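Local coordinates for protein aminoglycoside phosphotransferase (Alicyclobacillus acidocaldarius subsp. acidocaldarius, PDB 4PDY) that probably transfers a phosphoryl group to a small-molecule substrate, as aminoglycoside phosphotransferases do, at residues 21-33 with 91-105. Residues are numbered along the deposited sequence; the frame is centred on the assembly and turned at random.
Sequences PLIPQAVVSKYDL and TSSNAPYVRHGDFTY
Val27 drops from the short helix 25-28 onto Val98 and Tyr105. Its chi1 of 171° sets CG1 anti to the backbone N, bringing it to 4.0 Å from Val98 CB and leaving CG2 for an off-centre CH-pi contact with the Tyr105 ring, 4.2 Å from the centroid; CG2 also touches His100 CB. Ile23 lies alongside the same tyrosine, CG1 3.8 Å from Tyr105 CE1, and Pro24 crosses its phenol end at about a right angle. The Tyr31 ring continues this apolar layer: Thr91 CG2 sits over one face, 4.0 Å from the ring centroid, and Val98 CG2 approaches Tyr31 CE1 to 3.7 Å.

The polar contacts are fewer. Ser92 N donates a nearly straight bond to Lys30 O (2.9 Å, N-H...O angle 171°), tying the turn that starts at Thr91 to the turn 28-31. Tyr31 OH gives its proton to a water 2.8 Å away, which in turn donates to Pro96 O. With an alanine at Tyr31, Thr91 CG2 and Val98 CG2 would probably lose the ring they pack on, and the water would lose the phenol that links it to this segment.

Tyr105 OH is hydrogen-bonded to Arg59 of strand 54-60, next to strand 103-109 in the sheet. The N-terminal segment thus packs against the hairpin 98-105 of the kinase-like N-terminal lobe, with Val28 turned the other way onto strands 35-41 and 44-49.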
ATOM      1  N   PRO A  21     -10.592  -9.851 -20.007  1.00 23.21           N
ATOM      2  CA  PRO A  21     -10.464  -9.802 -21.464  1.00 23.06           C
ATOM      3  C   PRO A  21      -8.978  -9.869 -21.926  1.00 19.62           C
ATOM      4  O   PRO A  21      -8.115  -9.242 -21.331  1.00 19.63           O
ATOM      5  CB  PRO A  21     -11.118  -8.458 -21.835  1.00 25.08           C
ATOM      6  CG  PRO A  21     -11.896  -8.041 -20.636  1.00 25.38           C
ATOM      7  CD  PRO A  21     -11.215  -8.640 -19.448  1.00 24.48           C
ATOM      8  N   LEU A  22      -8.675 -10.674 -22.938  1.00 20.18           N
ATOM      9  CA  LEU A  22      -7.325 -10.697 -23.493  1.00 20.08           C
ATOM     10  C   LEU A  22      -7.006  -9.327 -24.071  1.00 16.99           C
ATOM     11  O   LEU A  22      -7.885  -8.635 -24.607  1.00 19.45           O
ATOM     12  CB  LEU A  22      -7.167 -11.771 -24.577  1.00 26.37           C
ATOM     13  CG  LEU A  22      -6.832 -13.191 -24.106  1.00 29.36           C
ATOM     14  CD1 LEU A  22      -7.089 -14.156 -25.247  1.00 34.47           C
ATOM     15  CD2 LEU A  22      -5.394 -13.313 -23.610  1.00 31.79           C
ATOM     16  N   ILE A  23      -5.755  -8.925 -23.943  1.00 14.87           N
ATOM     17  CA  ILE A  23      -5.287  -7.713 -24.590  1.00 15.28           C
ATOM     18  C   ILE A  23      -5.440  -7.886 -26.108  1.00 14.42           C
ATOM     19  O   ILE A  23      -5.120  -8.953 -26.635  1.00 15.38           O
ATOM     20  CB  ILE A  23      -3.832  -7.395 -24.173  1.00 14.59           C
ATOM     21  CG1 ILE A  23      -3.794  -7.109 -22.666  1.00 15.22           C
ATOM     22  CG2 ILE A  23      -3.234  -6.271 -25.022  1.00 13.49           C
ATOM     23  CD1 ILE A  23      -2.426  -6.885 -22.090  1.00 14.93           C
ATOM     24  N   PRO A  24      -5.900  -6.845 -26.821  1.00 14.85           N
ATOM     25  CA  PRO A  24      -6.009  -7.003 -28.271  1.00 14.59           C
ATOM     26  C   PRO A  24      -4.652  -7.317 -28.917  1.00 13.68           C
ATOM     27  O   PRO A  24      -3.640  -6.752 -28.535  1.00 13.40           O
ATOM     28  CB  PRO A  24      -6.565  -5.646 -28.738  1.00 15.37           C
ATOM     29  CG  PRO A  24      -7.274  -5.124 -27.544  1.00 17.75           C
ATOM     30  CD  PRO A  24      -6.471  -5.561 -26.371  1.00 16.06           C
ATOM     31  N   GLN A  25      -4.638  -8.220 -29.892  1.00 14.22           N
ATOM     32  CA  GLN A  25      -3.407  -8.564 -30.602  1.00 13.09           C
ATOM     33  C   GLN A  25      -2.717  -7.354 -31.188  1.00 11.79           C
ATOM     34  O   GLN A  25      -1.486  -7.306 -31.238  1.00 11.95           O
ATOM     35  CB  GLN A  25      -3.691  -9.560 -31.720  1.00 15.98           C
ATOM     36  CG  GLN A  25      -2.474  -9.988 -32.539  1.00 18.95           C
ATOM     37  CD  GLN A  25      -1.392 -10.668 -31.715  1.00 20.14           C
ATOM     38  OE1 GLN A  25      -1.662 -11.616 -30.970  1.00 24.11           O
ATOM     39  NE2 GLN A  25      -0.151 -10.194 -31.858  1.00 18.41           N
ATOM     40  N   ALA A  26      -3.479  -6.357 -31.641  1.00 13.05           N
ATOM     41  CA  ALA A  26      -2.854  -5.183 -32.251  1.00 13.15           C
ATOM     42  C   ALA A  26      -1.922  -4.471 -31.256  1.00 11.74           C
ATOM     43  O   ALA A  26      -0.933  -3.873 -31.656  1.00 12.00           O
ATOM     44  CB  ALA A  26      -3.894  -4.221 -32.797  1.00 16.08           C
ATOM     45  N   VAL A  27      -2.253  -4.542 -29.972  1.00  9.93           N
ATOM     46  CA  VAL A  27      -1.395  -3.915 -28.954  1.00 10.57           C
ATOM     47  C   VAL A  27      -0.079  -4.703 -28.851  1.00 10.70           C
ATOM     48  O   VAL A  27       1.014  -4.134 -28.843  1.00 10.26           O
ATOM     49  CB  VAL A  27      -2.095  -3.862 -27.597  1.00 11.15           C
ATOM     50  CG1 VAL A  27      -1.128  -3.419 -26.519  1.00 10.77           C
ATOM     51  CG2 VAL A  27      -3.282  -2.912 -27.631  1.00 11.83           C
ATOM     52  N   VAL A  28      -0.183  -6.036 -28.788  1.00 10.24           N
ATOM     53  CA  VAL A  28       0.991  -6.882 -28.669  1.00 10.34           C
ATOM     54  C   VAL A  28       1.945  -6.619 -29.837  1.00 10.25           C
ATOM     55  O   VAL A  28       3.171  -6.539 -29.671  1.00 10.86           O
ATOM     56  CB  VAL A  28       0.585  -8.375 -28.708  1.00 11.36           C
ATOM     57  CG1 VAL A  28       1.782  -9.284 -28.501  1.00 13.44           C
ATOM     58  CG2 VAL A  28      -0.504  -8.711 -27.711  1.00 10.53           C
ATOM     59  N   SER A  29       1.365  -6.483 -31.036  1.00  9.71           N
ATOM     60  CA  SER A  29       2.144  -6.287 -32.240  1.00 11.24           C
ATOM     61  C   SER A  29       2.864  -4.946 -32.396  1.00 11.21           C
ATOM     62  O   SER A  29       3.660  -4.765 -33.300  1.00 11.38           O
ATOM     63  CB  SER A  29       1.241  -6.551 -33.455  1.00 13.90           C
ATOM     64  OG  SER A  29       0.979  -7.939 -33.556  1.00 18.19           O
ATOM     65  N   LYS A  30       2.607  -4.005 -31.478  1.00 10.52           N
ATOM     66  CA  LYS A  30       3.385  -2.761 -31.456  1.00 11.60           C
ATOM     67  C   LYS A  30       4.777  -2.961 -30.866  1.00  8.70           C
ATOM     68  O   LYS A  30       5.667  -2.158 -31.114  1.00 10.88           O
ATOM     69  CB  LYS A  30       2.658  -1.671 -30.650  1.00 11.12           C
ATOM     70  CG  LYS A  30       1.297  -1.287 -31.205  1.00 11.80           C
ATOM     71  CD  LYS A  30       1.389  -0.827 -32.645  1.00 12.45           C
ATOM     72  CE  LYS A  30       0.036  -0.483 -33.255  1.00 12.69           C
ATOM     73  NZ  LYS A  30      -0.800  -1.715 -33.407  1.00 13.55           N
ATOM     74  N   TYR A  31       4.968  -4.050 -30.120  1.00  9.05           N
ATOM     75  CA  TYR A  31       6.256  -4.361 -29.524  1.00  9.86           C
ATOM     76  C   TYR A  31       7.058  -5.244 -30.484  1.00  9.81           C
ATOM     77  O   TYR A  31       6.531  -5.721 -31.505  1.00 11.29           O
ATOM     78  CB  TYR A  31       6.053  -5.043 -28.167  1.00  9.37           C
ATOM     79  CG  TYR A  31       5.419  -4.114 -27.157  1.00  9.74           C
ATOM     80  CD1 TYR A  31       4.051  -3.949 -27.090  1.00 11.07           C
ATOM     81  CD2 TYR A  31       6.202  -3.381 -26.280  1.00  9.33           C
ATOM     82  CE1 TYR A  31       3.474  -3.052 -26.176  1.00  9.43           C
ATOM     83  CE2 TYR A  31       5.646  -2.478 -25.386  1.00  8.98           C
ATOM     84  CZ  TYR A  31       4.283  -2.348 -25.318  1.00  9.04           C
ATOM     85  OH  TYR A  31       3.680  -1.462 -24.439  1.00 10.14           O
ATOM     86  N   ASP A  32       8.327  -5.450 -30.155  1.00 10.21           N
ATOM     87  CA  ASP A  32       9.191  -6.366 -30.908  1.00 10.36           C
ATOM     88  C   ASP A  32       9.589  -7.626 -30.119  1.00 10.58           C
ATOM     89  O   ASP A  32      10.747  -8.055 -30.119  1.00 15.82           O
ATOM     90  CB  ASP A  32      10.444  -5.641 -31.398  1.00 11.23           C
ATOM     91  CG  ASP A  32      10.145  -4.610 -32.466  1.00 12.29           C
ATOM     92  OD1 ASP A  32       9.274  -4.869 -33.341  1.00 13.17           O
ATOM     93  OD2 ASP A  32      10.821  -3.550 -32.456  1.00 15.10           O
ATOM     94  N   LEU A  33       8.628  -8.253 -29.480  1.00 11.43           N
ATOM     95  CA  LEU A  33       8.914  -9.312 -28.524  1.00 11.08           C
ATOM     96  C   LEU A  33       8.651 -10.738 -29.027  1.00 11.28           C
ATOM     97  O   LEU A  33       8.874 -11.713 -28.296  1.00 11.64           O
ATOM     98  CB  LEU A  33       8.116  -9.072 -27.258  1.00 11.57           C
ATOM     99  CG  LEU A  33       8.462  -7.767 -26.542  1.00 12.19           C
ATOM    100  CD1 LEU A  33       7.503  -7.588 -25.378  1.00 12.88           C
ATOM    101  CD2 LEU A  33       9.909  -7.742 -26.073  1.00 13.81           C
ATOM    102  N   THR A  91       7.870   0.151 -27.130  1.00  9.92           N
ATOM    103  CA  THR A  91       7.346  -0.328 -28.386  1.00 10.78           C
ATOM    104  C   THR A  91       8.406  -0.188 -29.491  1.00 12.03           C
ATOM    105  O   THR A  91       9.496   0.359 -29.287  1.00 13.99           O
ATOM    106  CB  THR A  91       6.103   0.479 -28.795  1.00 11.67           C
ATOM    107  OG1 THR A  91       6.506   1.807 -29.157  1.00 12.40           O
ATOM    108  CG2 THR A  91       5.038   0.500 -27.688  1.00 11.60           C
ATOM    109  N   SER A  92       8.049  -0.654 -30.678  1.00 12.47           N
ATOM    110  CA  SER A  92       8.925  -0.524 -31.830  1.00 14.67           C
ATOM    111  C   SER A  92       9.198   0.934 -32.208  1.00 15.15           C
ATOM    112  O   SER A  92      10.186   1.223 -32.872  1.00 20.84           O
ATOM    113  CB  SER A  92       8.339  -1.258 -33.033  1.00 15.03           C
ATOM    114  OG  SER A  92       7.104  -0.680 -33.391  1.00 16.39           O
ATOM    115  N   SER A  93       8.304   1.841 -31.805  1.00 16.21           N
ATOM    116  CA  SER A  93       8.524   3.277 -31.983  1.00 17.73           C
ATOM    117  C   SER A  93       9.134   3.981 -30.758  1.00 19.21           C
ATOM    118  O   SER A  93       9.146   5.216 -30.699  1.00 22.75           O
ATOM    119  CB  SER A  93       7.207   3.945 -32.339  1.00 21.87           C
ATOM    120  OG  SER A  93       6.361   4.003 -31.208  1.00 27.53           O
ATOM    121  N   ASN A  94       9.641   3.215 -29.801  0.50 17.73           N
ATOM    122  CA  ASN A  94      10.275   3.770 -28.599  0.50 15.55           C
ATOM    123  C   ASN A  94       9.308   4.360 -27.572  0.50 16.24           C
ATOM    124  O   ASN A  94       9.747   5.029 -26.650  0.50 19.18           O
ATOM    125  CB  ASN A  94      11.335   4.811 -28.949  0.50 16.73           C
ATOM    126  CG  ASN A  94      12.356   4.961 -27.846  0.50 19.15           C
ATOM    127  OD1 ASN A  94      12.735   3.976 -27.206  0.50 19.15           O
ATOM    128  ND2 ASN A  94      12.793   6.183 -27.604  0.50 21.56           N
ATOM    129  N   ALA A  95       8.015   4.088 -27.705  1.00 15.39           N
ATOM    130  CA  ALA A  95       7.032   4.629 -26.763  1.00 15.45           C
ATOM    131  C   ALA A  95       6.970   3.744 -25.527  1.00 12.77           C
ATOM    132  O   ALA A  95       7.138   2.532 -25.625  1.00 11.83           O
ATOM    133  CB  ALA A  95       5.662   4.710 -27.396  1.00 16.92           C
ATOM    134  N   PRO A  96       6.736   4.335 -24.347  1.00 13.11           N
ATOM    135  CA  PRO A  96       6.667   3.521 -23.122  1.00 12.65           C
ATOM    136  C   PRO A  96       5.304   2.858 -22.847  1.00 11.10           C
ATOM    137  O   PRO A  96       5.165   2.130 -21.879  1.00 10.71           O
ATOM    138  CB  PRO A  96       7.009   4.538 -22.025  1.00 15.32           C
ATOM    139  CG  PRO A  96       6.513   5.815 -22.589  1.00 16.85           C
ATOM    140  CD  PRO A  96       6.733   5.781 -24.057  1.00 16.12           C
ATOM    141  N   TYR A  97       4.312   3.120 -23.699  1.00  9.96           N
ATOM    142  CA  TYR A  97       2.977   2.550 -23.560  1.00  9.74           C
ATOM    143  C   TYR A  97       2.368   2.451 -24.942  1.00  9.81           C
ATOM    144  O   TYR A  97       2.895   3.038 -25.885  1.00 10.28           O
ATOM    145  CB  TYR A  97       2.100   3.457 -22.652  1.00 10.28           C
ATOM    146  CG  TYR A  97       1.925   4.848 -23.232  1.00 10.97           C
ATOM    147  CD1 TYR A  97       1.019   5.109 -24.239  1.00 12.44           C
ATOM    148  CD2 TYR A  97       2.755   5.863 -22.843  1.00 12.57           C
ATOM    149  CE1 TYR A  97       0.914   6.353 -24.811  1.00 14.47           C
ATOM    150  CE2 TYR A  97       2.657   7.133 -23.394  1.00 15.43           C
ATOM    151  CZ  TYR A  97       1.746   7.364 -24.392  1.00 14.99           C
ATOM    152  OH  TYR A  97       1.643   8.600 -24.960  1.00 20.27           O
ATOM    153  N   VAL A  98       1.227   1.768 -25.000  1.00  8.85           N
ATOM    154  CA  VAL A  98       0.338   1.786 -26.151  1.00  9.97           C
ATOM    155  C   VAL A  98      -1.017   2.280 -25.637  1.00  9.68           C
ATOM    156  O   VAL A  98      -1.527   1.754 -24.661  1.00 10.56           O
ATOM    157  CB  VAL A  98       0.161   0.388 -26.804  1.00 10.40           C
ATOM    158  CG1 VAL A  98      -0.832   0.424 -27.947  1.00 10.85           C
ATOM    159  CG2 VAL A  98       1.487  -0.131 -27.298  1.00 10.22           C
ATOM    160  N   ARG A  99      -1.594   3.233 -26.344  1.00  9.94           N
ATOM    161  CA  ARG A  99      -2.922   3.730 -26.017  1.00 11.43           C
ATOM    162  C   ARG A  99      -3.873   3.139 -27.059  1.00 10.01           C
ATOM    163  O   ARG A  99      -3.683   3.358 -28.253  1.00 13.68           O
ATOM    164  CB  ARG A  99      -2.934   5.257 -26.076  1.00 14.23           C
ATOM    165  CG  ARG A  99      -4.241   5.907 -25.732  1.00 15.86           C
ATOM    166  CD  ARG A  99      -4.479   5.865 -24.237  1.00 16.18           C
ATOM    167  NE  ARG A  99      -5.741   6.487 -23.954  1.00 17.92           N
ATOM    168  CZ  ARG A  99      -6.375   6.419 -22.805  1.00 17.17           C
ATOM    169  NH1 ARG A  99      -5.845   5.764 -21.779  1.00 14.13           N
ATOM    170  NH2 ARG A  99      -7.537   7.045 -22.682  1.00 19.97           N
ATOM    171  N   HIS A 100      -4.884   2.415 -26.609  1.00 10.89           N
ATOM    172  CA  HIS A 100      -5.835   1.786 -27.540  1.00 10.93           C
ATOM    173  C   HIS A 100      -7.150   1.496 -26.821  1.00 11.19           C
ATOM    174  O   HIS A 100      -7.155   0.971 -25.701  1.00 11.48           O
ATOM    175  CB  HIS A 100      -5.239   0.489 -28.088  1.00 12.06           C
ATOM    176  CG  HIS A 100      -6.051  -0.161 -29.163  1.00 14.82           C
ATOM    177  ND1 HIS A 100      -6.256   0.420 -30.393  1.00 13.92           N
ATOM    178  CD2 HIS A 100      -6.652  -1.373 -29.210  1.00 18.43           C
ATOM    179  CE1 HIS A 100      -6.970  -0.398 -31.146  1.00 17.37           C
ATOM    180  NE2 HIS A 100      -7.228  -1.490 -30.449  1.00 20.36           N
ATOM    181  N   GLY A 101      -8.255   1.843 -27.466  1.00 12.51           N
ATOM    182  CA  GLY A 101      -9.565   1.510 -26.940  1.00 14.66           C
ATOM    183  C   GLY A 101      -9.815   2.057 -25.535  1.00 12.45           C
ATOM    184  O   GLY A 101     -10.452   1.398 -24.725  1.00 14.02           O
ATOM    185  N   ASP A 102      -9.306   3.272 -25.258  1.00 12.52           N
ATOM    186  CA  ASP A 102      -9.447   3.955 -23.971  1.00 13.34           C
ATOM    187  C   ASP A 102      -8.651   3.361 -22.829  1.00 11.39           C
ATOM    188  O   ASP A 102      -8.858   3.736 -21.696  1.00 16.30           O
ATOM    189  CB  ASP A 102     -10.920   4.084 -23.551  1.00 14.08           C
ATOM    190  CG  ASP A 102     -11.135   5.218 -22.547  1.00 16.56           C
ATOM    191  OD1 ASP A 102     -10.594   6.306 -22.837  1.00 26.98           O
ATOM    192  OD2 ASP A 102     -11.778   4.985 -21.483  1.00 16.87           O
ATOM    193  N   PHE A 103      -7.718   2.469 -23.138  1.00 11.80           N
ATOM    194  CA  PHE A 103      -6.795   1.939 -22.130  1.00 11.50           C
ATOM    195  C   PHE A 103      -5.350   2.303 -22.460  1.00  9.43           C
ATOM    196  O   PHE A 103      -4.995   2.468 -23.621  1.00 10.55           O
ATOM    197  CB  PHE A 103      -6.880   0.409 -22.056  1.00 11.56           C
ATOM    198  CG  PHE A 103      -8.182  -0.115 -21.511  1.00 12.97           C
ATOM    199  CD1 PHE A 103      -8.551   0.124 -20.190  1.00 13.21           C
ATOM    200  CD2 PHE A 103      -9.039  -0.844 -22.313  1.00 13.67           C
ATOM    201  CE1 PHE A 103      -9.734  -0.382 -19.691  1.00 15.72           C
ATOM    202  CE2 PHE A 103     -10.210  -1.367 -21.818  1.00 14.12           C
ATOM    203  CZ  PHE A 103     -10.573  -1.133 -20.508  1.00 15.34           C
ATOM    204  N   THR A 104      -4.536   2.410 -21.415  1.00  9.91           N
ATOM    205  CA  THR A 104      -3.109   2.604 -21.542  1.00 10.08           C
ATOM    206  C   THR A 104      -2.456   1.277 -21.168  1.00 10.84           C
ATOM    207  O   THR A 104      -2.606   0.799 -20.063  1.00 12.39           O
ATOM    208  CB  THR A 104      -2.613   3.722 -20.586  1.00 11.13           C
ATOM    209  OG1 THR A 104      -3.289   4.945 -20.909  1.00 12.61           O
ATOM    210  CG2 THR A 104      -1.100   3.915 -20.658  1.00 12.11           C
ATOM    211  N   TYR A 105      -1.755   0.673 -22.117  1.00  9.96           N
ATOM    212  CA  TYR A 105      -1.045  -0.578 -21.896  1.00 10.09           C
ATOM    213  C   TYR A 105       0.432  -0.309 -21.720  1.00  8.62           C
ATOM    214  O   TYR A 105       1.016   0.455 -22.481  1.00  9.55           O
ATOM    215  CB  TYR A 105      -1.250  -1.494 -23.104  1.00 10.62           C
ATOM    216  CG  TYR A 105      -2.684  -1.914 -23.323  1.00  9.58           C
ATOM    217  CD1 TYR A 105      -3.214  -3.013 -22.651  1.00 10.57           C
ATOM    218  CD2 TYR A 105      -3.516  -1.200 -24.169  1.00 10.53           C
ATOM    219  CE1 TYR A 105      -4.518  -3.409 -22.848  1.00 12.62           C
ATOM    220  CE2 TYR A 105      -4.837  -1.572 -24.349  1.00 10.14           C
ATOM    221  CZ  TYR A 105      -5.343  -2.657 -23.673  1.00 11.16           C
ATOM    222  OH  TYR A 105      -6.635  -3.077 -23.887  1.00 12.83           O
TER
HETATM  223  O   HOH W   1       5.382  -0.594 -22.439  1.00  9.60           O